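Long-range contacts in uncharacterized protein (Staphylococcus aureus subsp. aureus Mu50, PDB 4EBG), which is of unknown function but is a secreted protein with a cystatin-like fold, belonging to the DUF4467 family of the NTF2 clan: residues B[45-50]-B[65-70]; B[38-43]-B[88-93]; B[60-65]-B[79-84]. One frame throughout, in Å; residues are numbered along the deposited sequence. Where two conformers were deposited one is given.

Contact 1: B[45-50]-B[65-70]; sequences KVIVIG and YEIKDG
I47 carries its CD1 methyl across to I67, crossing that side chain obliquely; CD1 lies 4.0 Å from I67 CG1 and nearly as close to I67 CD1. Two residues along the strand, I49 meets Y65 in a similar way. The first torsion of I49 (chi1 65°) sets CG1 between the backbone N and the carbonyl carbon, and CD1 ends 4.0 Å from Y65 CE1, at a slant to the ring. These four side chains share one face of the sheet. Helix 3-23 touches I49 through Y10 and Q13 and Y65 through V9 and M16, and Y65 OH bonds to Q13; I47 packs against T38 and V40 of the next strand, and I67 against A72.

Beneath them runs an antiparallel ladder between two strands of a hairpin. I47 and Y65 form a hydrogen-bonded pair, I47 N to Y65 O at 2.9 Å and Y65 N to I47 O at 2.8 Å, the latter nearly along the C=O axis. V46 and E66 follow as a non-hydrogen-bonded pair on the other face, where V46 CG1 approaches Y65 O at 3.7 Å. K45 and V46 together face Y41, a classic beta bulge in the pairing with strand 37-41.

At the open end, K45 O accepts I67 N at 3.0 Å, the donor standing 40° above the carbonyl plane. The same oxygen accepts a hydrogen bond from a water that also donates to E66 OE1. Both faces thus carry apolar packing, and the polar chemistry gathers at this end, where water, N75 and, weakly, K68 hold the E66 carboxylate.

Contact 2: B[38-43]-B[88-93]; sequences THVYKD and KADYED
H39 and E92 form a His-carboxylate hydrogen bond, their side chains lying side by side and pointing the same way. H39 NE2 donates to E92 OE2 at 2.7 Å, reaching the oxygen on its anti side, with ring and carboxylate planes turned 71° apart; A89 CB sits at the edge of the same imidazole.

Backbone bonds join the antiparallel strands, T38 and D93 exchanging a pair of 2.9 Å each, T38 N to D93 O and D93 N to T38 O. Farther on, D90 N reaches V40 O at 2.7 Å. D90 then turns its carboxylate to the adjoining turn, where OD2 accepts D43 N at 2.8 Å from above the carboxylate plane.

Apolar contacts fall on both faces. V40 CG2 approaches Y91 CD1 obliquely at 3.8 Å, while Y41 CE1 touches A89 CB at 3.7 Å. Two waters join the segments, one linking T38 OG1, itself hydrogen-bonded to Y10 OH of helix 3-23, to D93 O, the other K42 N to K88 O.

Strand 91-94 is one of the two outer strands of the sheet within the chain, and 37-41 separates it from 46-52. Helix 3-23 covers T38, V40 and Y91 through I6, whereas helix 80-86 meets H39 and Y41 through M84.

Contact 3: B[60-65]-B[79-84]; sequences MYYFAY and DPIKYM
Y62 presents one ring face to the selenomethionine M84, whose terminal methyl CE stands over it, 3.9 Å from the centroid and 29° off the ring normal. The two side chains cross at about a right angle. M84 is extended as far as SE and then bends, chi3 -72° bringing CE over the CD2-CE2 side of the ring, 3.5 Å from Y62 CD2. The methyl thus makes a CH-pi contact over the face, and selenium, 4.6 Å from the Y62 ring centroid, adds an oblique Met-aromatic contact. I81 also crosses Y62 at about a right angle, its CD1 coming within 3.8 Å of Y62 CD1 at a slant to the ring plane.

The arrangement is helix-on-sheet packing: the first turn of helix 80-86 lies against strand 60-68, the two short axes 74° apart and 8.2 Å from each other at closest approach. D79 is the N-cap, its OD1 accepting K82 N at 3.2 Å in a nearly straight bond and I81 N more weakly.

P80, the next residue, turns its ring to the strand. Its CG rests 3.5 Å from Y62 O and also meets Y62 CB, while P80 CB faces A64 CB at 4.3 Å. Beyond the aromatic contact, Y62 OH bonds to N37 ND2. On the strand's other side, F63 packs on Q13 of helix 3-23 and on K22 of the second subunit.

Overall arrangement
All three contacts belong to one antiparallel sheet, ordered 71-74, 60-68, 46-52, 37-41, 91-94, in a domain classed as cystatin-like; helix 3-23 covers the I49 and Y65 face, the short helix 80-86 the V46 and V48 face. Contacts 1 and 2, with centres about 10 Å apart, meet along strands 46-52 and 37-41, where V46 O lies 2.8 Å from Y41 N. Contact 3 shares Y65 and strand 60-68 with contact 1, their centres about 11 Å apart; I49 O lies 2.9 Å from F63 N. Helix 80-86 ties contact 3 to contact 2, about 12 Å away between centres: M84 CG reaches Y41 OH at 3.3 Å, and Y83 packs edge-to-face with Y41.

Contact 1: B[45-50]-B[65-70]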
loop_
_atom_site.group_PDB
_atom_site.type_symbol
_atom_site.label_atom_id
_atom_site.label_comp_id
_atom_site.label_asym_id
_atom_site.label_seq_id
_atom_site.Cartn_x
_atom_site.Cartn_y
_atom_site.Cartn_z
ATOM N N LYS B 45 22.455 -11.394 -0.990
ATOM C CA LYS B 45 22.324 -10.049 -1.510
ATOM C C LYS B 45 20.911 -9.825 -2.065
ATOM O O LYS B 45 20.421 -8.709 -2.039
ATOM C CB LYS B 45 23.364 -9.744 -2.596
ATOM C CG LYS B 45 24.751 -9.540 -2.079
ATOM C CD LYS B 45 25.617 -8.826 -3.097
ATOM C CE LYS B 45 25.819 -9.630 -4.350
ATOM N NZ LYS B 45 27.176 -9.370 -4.941
ATOM N N VAL B 46 20.296 -10.884 -2.592
ATOM C CA VAL B 46 18.927 -10.798 -3.160
ATOM C C VAL B 46 18.055 -11.895 -2.536
ATOM O O VAL B 46 18.451 -13.065 -2.491
ATOM C CB VAL B 46 18.913 -10.931 -4.734
ATOM C CG1 VAL B 46 17.486 -10.949 -5.299
ATOM C CG2 VAL B 46 19.810 -9.817 -5.334
ATOM N N ILE B 47 16.879 -11.530 -2.044
ATOM C CA ILE B 47 15.929 -12.459 -1.489
ATOM C C ILE B 47 14.601 -12.255 -2.194
ATOM O O ILE B 47 14.121 -11.146 -2.293
ATOM C CB ILE B 47 15.811 -12.258 0.052
ATOM C CG1 ILE B 47 17.187 -12.439 0.707
ATOM C CG2 ILE B 47 14.770 -13.196 0.646
ATOM C CD1 ILE B 47 17.166 -12.267 2.262
ATOM N N VAL B 48 14.013 -13.336 -2.716
ATOM C CA VAL B 48 12.753 -13.317 -3.430
ATOM C C VAL B 48 11.759 -14.068 -2.602
ATOM O O VAL B 48 12.001 -15.219 -2.213
ATOM C CB VAL B 48 12.891 -13.914 -4.847
ATOM C CG1 VAL B 48 11.514 -13.867 -5.512
ATOM C CG2 VAL B 48 13.901 -13.192 -5.700
ATOM N N ILE B 49 10.603 -13.437 -2.340
ATOM C CA ILE B 49 9.531 -14.046 -1.620
ATOM C C ILE B 49 8.289 -14.112 -2.474
ATOM O O ILE B 49 8.044 -13.238 -3.281
ATOM C CB ILE B 49 9.245 -13.383 -0.246
ATOM C CG1 ILE B 49 8.745 -11.960 -0.421
ATOM C CG2 ILE B 49 10.505 -13.492 0.634
ATOM C CD1 ILE B 49 8.345 -11.300 0.933
ATOM N N GLY B 50 7.497 -15.144 -2.251
ATOM C CA GLY B 50 6.202 -15.323 -2.854
ATOM C C GLY B 50 5.192 -15.443 -1.720
ATOM O O GLY B 50 5.300 -16.319 -0.882
ATOM N N TYR B 65 13.785 -8.466 -3.028
ATOM C CA TYR B 65 14.407 -7.548 -2.105
ATOM C C TYR B 65 15.908 -7.625 -2.281
ATOM O O TYR B 65 16.480 -8.709 -2.542
ATOM C CB TYR B 65 14.065 -7.922 -0.637
ATOM C CG TYR B 65 12.661 -7.604 -0.234
ATOM C CD1 TYR B 65 11.605 -8.356 -0.658
ATOM C CD2 TYR B 65 12.396 -6.540 0.582
ATOM C CE1 TYR B 65 10.314 -8.041 -0.299
ATOM C CE2 TYR B 65 11.099 -6.226 0.970
ATOM C CZ TYR B 65 10.082 -6.967 0.536
ATOM O OH TYR B 65 8.808 -6.612 0.940
ATOM N N GLU B 66 16.538 -6.496 -2.017
ATOM C CA GLU B 66 17.997 -6.482 -1.858
ATOM C C GLU B 66 18.309 -6.201 -0.411
ATOM O O GLU B 66 17.582 -5.450 0.264
ATOM C CB GLU B 66 18.606 -5.386 -2.711
ATOM C CG GLU B 66 18.478 -5.662 -4.161
ATOM C CD GLU B 66 19.224 -4.677 -4.989
ATOM O OE1 GLU B 66 20.457 -4.841 -5.146
ATOM O OE2 GLU B 66 18.559 -3.738 -5.452
ATOM N N ILE B 67 19.384 -6.805 0.074
ATOM C CA ILE B 67 19.862 -6.534 1.405
ATOM C C ILE B 67 21.057 -5.620 1.181
ATOM O O ILE B 67 22.060 -6.022 0.584
ATOM C CB ILE B 67 20.315 -7.785 2.147
ATOM C CG1 ILE B 67 19.175 -8.808 2.272
ATOM C CG2 ILE B 67 20.767 -7.412 3.500
ATOM C CD1 ILE B 67 17.860 -8.306 2.953
ATOM N N LYS B 68 20.897 -4.361 1.581
ATOM C CA LYS B 68 21.948 -3.371 1.430
ATOM C C LYS B 68 22.124 -2.623 2.742
ATOM O O LYS B 68 21.179 -2.165 3.356
ATOM C CB LYS B 68 21.652 -2.404 0.291
ATOM C CG LYS B 68 22.012 -2.909 -1.087
ATOM C CD LYS B 68 21.861 -1.786 -2.109
ATOM C CE LYS B 68 21.511 -2.317 -3.480
ATOM N NZ LYS B 68 20.719 -1.328 -4.271
ATOM N N ASP B 69 23.372 -2.552 3.183
ATOM C CA ASP B 69 23.717 -1.950 4.490
ATOM C C ASP B 69 22.866 -2.470 5.655
ATOM O O ASP B 69 22.404 -1.701 6.515
ATOM C CB ASP B 69 23.640 -0.435 4.383
ATOM C CG ASP B 69 24.593 0.119 3.338
ATOM O OD1 ASP B 69 25.789 -0.255 3.324
ATOM O OD2 ASP B 69 24.150 0.901 2.491
ATOM N N GLY B 70 22.682 -3.791 5.666
ATOM C CA GLY B 70 21.908 -4.487 6.711
ATOM C C GLY B 70 20.401 -4.257 6.702
ATOM O O GLY B 70 19.705 -4.660 7.646
HETATM O O HOH W 1 21.777 -6.981 -3.764
#

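Contact 2: B[38-43]-B[88-93]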
loop_
_atom_site.group_PDB
_atom_site.type_symbol
_atom_site.label_atom_id
_atom_site.label_comp_id
_atom_site.label_asym_id
_atom_site.label_seq_id
_atom_site.Cartn_x
_atom_site.Cartn_y
_atom_site.Cartn_z
ATOM N N THR B 38 10.276 -18.654 -0.080
ATOM C CA THR B 38 11.443 -17.843 0.086
ATOM C C THR B 38 12.637 -18.456 -0.608
ATOM O O THR B 38 12.905 -19.661 -0.442
ATOM C CB THR B 38 11.782 -17.629 1.586
ATOM O OG1 THR B 38 10.613 -17.216 2.276
ATOM C CG2 THR B 38 12.896 -16.662 1.785
ATOM N N HIS B 39 13.357 -17.664 -1.389
ATOM C CA HIS B 39 14.605 -18.061 -1.998
ATOM C C HIS B 39 15.654 -16.987 -1.787
ATOM O O HIS B 39 15.362 -15.792 -1.934
ATOM C CB HIS B 39 14.467 -18.317 -3.493
ATOM C CG HIS B 39 13.650 -19.529 -3.822
ATOM N ND1 HIS B 39 12.280 -19.512 -3.859
ATOM C CD2 HIS B 39 14.020 -20.806 -4.112
ATOM C CE1 HIS B 39 11.834 -20.721 -4.168
ATOM N NE2 HIS B 39 12.868 -21.515 -4.365
ATOM N N VAL B 40 16.879 -17.376 -1.442
ATOM C CA VAL B 40 18.004 -16.473 -1.274
ATOM C C VAL B 40 19.013 -16.714 -2.390
ATOM O O VAL B 40 19.304 -17.879 -2.744
ATOM C CB VAL B 40 18.694 -16.667 0.098
ATOM C CG1 VAL B 40 19.907 -15.770 0.259
ATOM C CG2 VAL B 40 17.692 -16.498 1.224
ATOM N N TYR B 41 19.563 -15.616 -2.921
ATOM C CA TYR B 41 20.526 -15.632 -3.996
ATOM C C TYR B 41 21.717 -14.792 -3.627
ATOM O O TYR B 41 21.650 -13.906 -2.787
ATOM C CB TYR B 41 19.912 -15.125 -5.308
ATOM C CG TYR B 41 18.701 -15.884 -5.698
ATOM C CD1 TYR B 41 18.820 -17.050 -6.467
ATOM C CD2 TYR B 41 17.415 -15.509 -5.281
ATOM C CE1 TYR B 41 17.673 -17.833 -6.814
ATOM C CE2 TYR B 41 16.324 -16.271 -5.639
ATOM C CZ TYR B 41 16.448 -17.448 -6.361
ATOM O OH TYR B 41 15.328 -18.189 -6.653
ATOM N N LYS B 42 22.778 -15.021 -4.384
ATOM C CA LYS B 42 24.007 -14.215 -4.318
ATOM C C LYS B 42 24.468 -14.035 -2.884
ATOM O O LYS B 42 24.822 -12.961 -2.439
ATOM C CB LYS B 42 23.850 -12.917 -5.147
ATOM C CG LYS B 42 23.835 -13.230 -6.689
ATOM C CD LYS B 42 23.885 -12.036 -7.587
ATOM C CE LYS B 42 23.629 -12.393 -9.030
ATOM N NZ LYS B 42 23.809 -11.189 -9.923
ATOM N N ASP B 43 24.425 -15.168 -2.166
ATOM C CA ASP B 43 24.863 -15.314 -0.782
ATOM C C ASP B 43 24.255 -14.275 0.130
ATOM O O ASP B 43 24.887 -13.814 1.075
ATOM C CB ASP B 43 26.394 -15.353 -0.681
ATOM C CG ASP B 43 26.901 -15.997 0.620
ATOM O OD1 ASP B 43 26.210 -16.781 1.337
ATOM O OD2 ASP B 43 28.059 -15.732 0.936
ATOM N N LYS B 88 20.785 -19.706 -9.386
ATOM C CA LYS B 88 20.794 -20.828 -8.493
ATOM C C LYS B 88 20.698 -20.309 -7.055
ATOM O O LYS B 88 21.499 -19.525 -6.605
ATOM C CB LYS B 88 22.072 -21.671 -8.653
ATOM C CG LYS B 88 22.093 -22.921 -7.768
ATOM C CD LYS B 88 23.257 -23.854 -8.107
ATOM C CE LYS B 88 24.513 -23.447 -7.375
ATOM N NZ LYS B 88 25.758 -24.034 -7.933
ATOM N N ALA B 89 19.689 -20.762 -6.316
ATOM C CA ALA B 89 19.450 -20.329 -4.958
ATOM C C ALA B 89 20.463 -20.941 -4.017
ATOM O O ALA B 89 20.897 -22.080 -4.173
ATOM C CB ALA B 89 18.046 -20.648 -4.520
ATOM N N ASP B 90 20.778 -20.151 -3.006
ATOM C CA ASP B 90 21.537 -20.625 -1.863
ATOM C C ASP B 90 20.691 -21.215 -0.723
ATOM O O ASP B 90 21.194 -21.851 0.183
ATOM C CB ASP B 90 22.313 -19.466 -1.231
ATOM C CG ASP B 90 23.184 -18.763 -2.197
ATOM O OD1 ASP B 90 24.062 -19.427 -2.791
ATOM O OD2 ASP B 90 22.972 -17.558 -2.384
ATOM N N TYR B 91 19.392 -20.981 -0.802
ATOM C CA TYR B 91 18.450 -21.345 0.243
ATOM C C TYR B 91 17.084 -21.334 -0.380
ATOM O O TYR B 91 16.737 -20.420 -1.166
ATOM C CB TYR B 91 18.484 -20.344 1.397
ATOM C CG TYR B 91 17.399 -20.468 2.422
ATOM C CD1 TYR B 91 16.156 -19.844 2.233
ATOM C CD2 TYR B 91 17.558 -21.209 3.568
ATOM C CE1 TYR B 91 15.164 -19.898 3.208
ATOM C CE2 TYR B 91 16.553 -21.257 4.554
ATOM C CZ TYR B 91 15.363 -20.617 4.339
ATOM O OH TYR B 91 14.387 -20.649 5.279
ATOM N N GLU B 92 16.254 -22.302 0.003
ATOM C CA GLU B 92 14.846 -22.401 -0.419
ATOM C C GLU B 92 14.013 -22.810 0.794
ATOM O O GLU B 92 14.365 -23.773 1.505
ATOM C CB GLU B 92 14.674 -23.456 -1.534
ATOM C CG GLU B 92 13.217 -23.778 -1.921
ATOM C CD GLU B 92 13.120 -24.699 -3.121
ATOM O OE1 GLU B 92 13.402 -25.906 -2.994
ATOM O OE2 GLU B 92 12.694 -24.232 -4.201
ATOM N N ASP B 93 12.868 -22.151 0.983
ATOM C CA ASP B 93 11.855 -22.524 1.950
ATOM C C ASP B 93 10.529 -22.429 1.196
ATOM O O ASP B 93 9.975 -21.351 1.065
ATOM C CB ASP B 93 11.924 -21.595 3.180
ATOM C CG ASP B 93 10.969 -21.953 4.282
ATOM O OD1 ASP B 93 10.215 -22.915 4.113
ATOM O OD2 ASP B 93 10.992 -21.245 5.332
HETATM O O HOH W 2 9.223 -19.383 3.036
HETATM O O HOH W 3 22.747 -17.098 -6.433
#

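Contact 3: B[60-65]-B[79-84]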
loop_
_atom_site.group_PDB
_atom_site.type_symbol
_atom_site.label_atom_id
_atom_site.label_comp_id
_atom_site.label_asym_id
_atom_site.label_seq_id
_atom_site.Cartn_x
_atom_site.Cartn_y
_atom_site.Cartn_z
HETATM N N MSE B 60 -0.175 -16.615 -5.314
HETATM C CA MSE B 60 1.116 -16.133 -4.797
HETATM C C MSE B 60 1.578 -14.962 -5.659
HETATM O O MSE B 60 1.586 -15.053 -6.881
HETATM C CB MSE B 60 2.228 -17.203 -4.851
HETATM C CG MSE B 60 2.171 -18.390 -3.875
HETATM SE SE MSE B 60 2.299 -17.916 -1.995
HETATM C CE MSE B 60 0.388 -17.709 -1.623
ATOM N N TYR B 61 2.051 -13.920 -4.993
ATOM C CA TYR B 61 2.640 -12.754 -5.623
ATOM C C TYR B 61 4.082 -12.656 -5.163
ATOM O O TYR B 61 4.361 -12.773 -3.965
ATOM C CB TYR B 61 1.862 -11.494 -5.262
ATOM C CG TYR B 61 0.489 -11.500 -5.845
ATOM C CD1 TYR B 61 -0.558 -12.219 -5.274
ATOM C CD2 TYR B 61 0.229 -10.781 -6.973
ATOM C CE1 TYR B 61 -1.824 -12.238 -5.809
ATOM C CE2 TYR B 61 -1.073 -10.774 -7.525
ATOM C CZ TYR B 61 -2.069 -11.519 -6.917
ATOM O OH TYR B 61 -3.344 -11.521 -7.432
ATOM N N TYR B 62 5.011 -12.416 -6.102
ATOM C CA TYR B 62 6.436 -12.447 -5.820
ATOM C C TYR B 62 7.019 -11.038 -5.780
ATOM O O TYR B 62 6.618 -10.149 -6.564
ATOM C CB TYR B 62 7.142 -13.328 -6.853
ATOM C CG TYR B 62 6.885 -14.813 -6.586
ATOM C CD1 TYR B 62 5.751 -15.438 -7.039
ATOM C CD2 TYR B 62 7.811 -15.569 -5.877
ATOM C CE1 TYR B 62 5.524 -16.795 -6.776
ATOM C CE2 TYR B 62 7.617 -16.888 -5.630
ATOM C CZ TYR B 62 6.451 -17.506 -6.076
ATOM O OH TYR B 62 6.244 -18.849 -5.760
ATOM N N PHE B 63 8.015 -10.858 -4.935
ATOM C CA PHE B 63 8.722 -9.613 -4.724
ATOM C C PHE B 63 10.193 -9.889 -4.491
ATOM O O PHE B 63 10.539 -10.858 -3.797
ATOM C CB PHE B 63 8.193 -8.884 -3.493
ATOM C CG PHE B 63 6.744 -8.536 -3.593
ATOM C CD1 PHE B 63 6.309 -7.429 -4.348
ATOM C CD2 PHE B 63 5.804 -9.318 -2.967
ATOM C CE1 PHE B 63 4.977 -7.138 -4.459
ATOM C CE2 PHE B 63 4.484 -9.031 -3.100
ATOM C CZ PHE B 63 4.063 -7.911 -3.794
ATOM N N ALA B 64 11.050 -9.105 -5.138
ATOM C CA ALA B 64 12.466 -9.188 -4.931
ATOM C C ALA B 64 12.953 -8.094 -3.994
ATOM O O ALA B 64 12.594 -6.919 -4.166
ATOM C CB ALA B 64 13.224 -9.091 -6.269
ATOM N N TYR B 65 13.785 -8.466 -3.028
ATOM C CA TYR B 65 14.407 -7.548 -2.105
ATOM C C TYR B 65 15.908 -7.625 -2.281
ATOM O O TYR B 65 16.480 -8.709 -2.542
ATOM C CB TYR B 65 14.065 -7.922 -0.637
ATOM C CG TYR B 65 12.661 -7.604 -0.234
ATOM C CD1 TYR B 65 11.605 -8.356 -0.658
ATOM C CD2 TYR B 65 12.396 -6.540 0.582
ATOM C CE1 TYR B 65 10.314 -8.041 -0.299
ATOM C CE2 TYR B 65 11.099 -6.226 0.970
ATOM C CZ TYR B 65 10.082 -6.967 0.536
ATOM O OH TYR B 65 8.808 -6.612 0.940
ATOM N N ASP B 79 12.637 -8.199 -11.818
ATOM C CA ASP B 79 11.523 -9.115 -12.135
ATOM C C ASP B 79 11.757 -10.424 -11.346
ATOM O O ASP B 79 12.716 -11.126 -11.597
ATOM C CB ASP B 79 11.545 -9.431 -13.631
ATOM C CG ASP B 79 10.513 -10.456 -14.022
ATOM O OD1 ASP B 79 10.023 -11.249 -13.160
ATOM O OD2 ASP B 79 10.221 -10.531 -15.221
ATOM N N PRO B 80 10.981 -10.683 -10.295
ATOM C CA PRO B 80 11.347 -11.793 -9.405
ATOM C C PRO B 80 11.223 -13.170 -10.060
ATOM O O PRO B 80 11.986 -14.081 -9.683
ATOM C CB PRO B 80 10.401 -11.635 -8.220
ATOM C CG PRO B 80 9.324 -10.898 -8.729
ATOM C CD PRO B 80 9.791 -9.970 -9.827
ATOM N N ILE B 81 10.270 -13.326 -10.975
ATOM C CA ILE B 81 10.045 -14.604 -11.660
ATOM C C ILE B 81 11.267 -14.909 -12.513
ATOM O O ILE B 81 11.803 -16.033 -12.523
ATOM C CB ILE B 81 8.772 -14.527 -12.530
ATOM C CG1 ILE B 81 7.552 -14.225 -11.657
ATOM C CG2 ILE B 81 8.584 -15.802 -13.288
ATOM C CD1 ILE B 81 7.497 -14.965 -10.363
ATOM N N LYS B 82 11.693 -13.920 -13.299
ATOM C CA LYS B 82 12.846 -14.080 -14.113
ATOM C C LYS B 82 14.075 -14.346 -13.237
ATOM O O LYS B 82 14.948 -15.151 -13.574
ATOM C CB LYS B 82 13.068 -12.845 -14.968
ATOM C CG LYS B 82 14.285 -12.916 -15.836
ATOM C CD LYS B 82 14.520 -11.643 -16.637
ATOM C CE LYS B 82 15.772 -11.767 -17.520
ATOM N NZ LYS B 82 15.878 -13.072 -18.297
ATOM N N TYR B 83 14.163 -13.648 -12.114
ATOM C CA TYR B 83 15.338 -13.780 -11.278
ATOM C C TYR B 83 15.460 -15.223 -10.813
ATOM O O TYR B 83 16.553 -15.805 -10.768
ATOM C CB TYR B 83 15.286 -12.811 -10.081
ATOM C CG TYR B 83 16.639 -12.569 -9.504
ATOM C CD1 TYR B 83 17.207 -13.443 -8.573
ATOM C CD2 TYR B 83 17.383 -11.492 -9.929
ATOM C CE1 TYR B 83 18.486 -13.245 -8.088
ATOM C CE2 TYR B 83 18.684 -11.271 -9.405
ATOM C CZ TYR B 83 19.241 -12.163 -8.516
ATOM O OH TYR B 83 20.503 -12.016 -8.024
HETATM N N MSE B 84 14.350 -15.799 -10.365
HETATM C CA MSE B 84 14.402 -17.192 -9.856
HETATM C C MSE B 84 14.762 -18.184 -10.947
HETATM O O MSE B 84 15.432 -19.163 -10.726
HETATM C CB MSE B 84 13.070 -17.574 -9.228
HETATM C CG MSE B 84 12.708 -16.783 -7.983
HETATM SE SE MSE B 84 11.054 -17.362 -7.163
HETATM C CE MSE B 84 9.901 -16.697 -8.416
#